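49 protein (Murid herpesvirus 4, PDB 6A4V) probably interacts with the host poly(ADP-ribose) polymerase 1 and thereby facilitates replication of the virus. Local coordinates at residues Asn60-Ser63 with Ala64-Lys68. Numbering follows the deposited sequence.
Sequences NRVS and ACLCK
The first turns of helix 61-85, in this mainly helical protein, are closed by i to i+4 backbone bonds that begin at the N-cap residue N60. The amide N of A64 meets O of N60 at 3.1 Å, so the cap residue contributes its carbonyl, while its side chain makes no capping bond. One residue on, N of C65 reaches O of R61 at 3.2 Å. The next bond runs from L66 N to V62 O (3.0 Å), and C67 N follows with a bond of 3.2 Å to S63 O. That carbonyl oxygen accepts twice, since L66 N also makes a weak second bond to S63 O. V62 and C65 pack on L257 of helix 238-262, L66 rests on L305 and Q309 of helix 295-312, and A64 touches I54 of helix 44-57, so this helix start is wedged among three others. Among the side chains, those of V62 and L66, one turn apart, run alongside each other. CG1 of V62, anti to its own N (chi1 -179°), comes within 4.2 Å of CD1 of L66, a loose apolar contact.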
loop_
_atom_site.group_PDB
_atom_site.type_symbol
_atom_site.label_atom_id
_atom_site.label_comp_id
_atom_site.label_asym_id
_atom_site.label_seq_id
_atom_site.Cartn_x
_atom_site.Cartn_y
_atom_site.Cartn_z
ATOM N N ASN B 60 -1.608 17.678 -26.254
ATOM C CA ASN B 60 -2.299 16.650 -27.005
ATOM C C ASN B 60 -3.500 16.150 -26.231
ATOM O O ASN B 60 -3.455 16.052 -25.019
ATOM C CB ASN B 60 -1.481 15.378 -27.214
ATOM C CG ASN B 60 -0.550 15.473 -28.390
ATOM O OD1 ASN B 60 -0.586 16.451 -29.132
ATOM N ND2 ASN B 60 0.271 14.459 -28.571
ATOM N N ARG B 61 -4.520 15.759 -26.992
ATOM C CA ARG B 61 -5.636 15.014 -26.488
ATOM C C ARG B 61 -5.149 13.653 -25.974
ATOM O O ARG B 61 -5.746 13.178 -25.055
ATOM C CB ARG B 61 -6.711 14.828 -27.568
ATOM C CG ARG B 61 -7.521 16.086 -27.850
ATOM C CD ARG B 61 -8.953 15.803 -28.272
ATOM N NE ARG B 61 -8.978 14.848 -29.382
ATOM C CZ ARG B 61 -10.016 14.086 -29.696
ATOM N NH1 ARG B 61 -11.070 14.074 -28.894
ATOM N NH2 ARG B 61 -9.995 13.365 -30.814
ATOM N N VAL B 62 -4.113 13.044 -26.590
ATOM C CA VAL B 62 -3.603 11.728 -26.149
ATOM C C VAL B 62 -2.910 11.891 -24.789
ATOM O O VAL B 62 -3.300 11.235 -23.791
ATOM C CB VAL B 62 -2.689 11.032 -27.178
ATOM C CG1 VAL B 62 -2.235 9.673 -26.660
ATOM C CG2 VAL B 62 -3.384 10.806 -28.505
ATOM N N SER B 63 -1.922 12.794 -24.748
ATOM C CA SER B 63 -1.221 13.200 -23.559
ATOM C C SER B 63 -2.169 13.443 -22.385
ATOM O O SER B 63 -1.926 12.990 -21.303
ATOM C CB SER B 63 -0.449 14.416 -23.816
ATOM O OG SER B 63 0.558 14.173 -24.780
ATOM N N ALA B 64 -3.242 14.177 -22.619
ATOM C CA ALA B 64 -4.157 14.490 -21.551
ATOM C C ALA B 64 -4.824 13.198 -21.052
ATOM O O ALA B 64 -4.834 12.888 -19.862
ATOM C CB ALA B 64 -5.145 15.513 -22.055
ATOM N N CYS B 65 -5.249 12.358 -21.986
ATOM C CA CYS B 65 -5.980 11.126 -21.631
ATOM C C CYS B 65 -5.088 10.272 -20.722
ATOM O O CYS B 65 -5.525 9.736 -19.685
ATOM C CB CYS B 65 -6.460 10.434 -22.895
ATOM S SG CYS B 65 -7.678 9.137 -22.538
ATOM N N LEU B 66 -3.791 10.245 -21.035
ATOM C CA LEU B 66 -2.908 9.400 -20.350
ATOM C C LEU B 66 -2.671 9.890 -18.922
ATOM O O LEU B 66 -2.734 9.070 -18.009
ATOM C CB LEU B 66 -1.600 9.312 -21.112
ATOM C CG LEU B 66 -1.704 8.383 -22.299
ATOM C CD1 LEU B 66 -0.413 8.469 -23.089
ATOM C CD2 LEU B 66 -1.969 6.963 -21.814
ATOM N N CYS B 67 -2.426 11.196 -18.749
ATOM C CA CYS B 67 -2.343 11.759 -17.395
ATOM C C CYS B 67 -3.616 11.318 -16.649
ATOM O O CYS B 67 -3.551 10.816 -15.586
ATOM C CB CYS B 67 -2.184 13.280 -17.454
ATOM S SG CYS B 67 -0.699 13.835 -18.352
ATOM N N LYS B 68 -4.781 11.467 -17.287
ATOM C CA LYS B 68 -6.039 11.300 -16.621
ATOM C C LYS B 68 -6.107 9.864 -16.117
ATOM O O LYS B 68 -6.522 9.636 -14.966
ATOM C CB LYS B 68 -7.226 11.592 -17.546
ATOM C CG LYS B 68 -7.339 13.023 -18.050
ATOM C CD LYS B 68 -8.759 13.670 -18.016
ATOM C CE LYS B 68 -9.029 14.592 -19.201
ATOM N NZ LYS B 68 -10.293 14.239 -19.910
#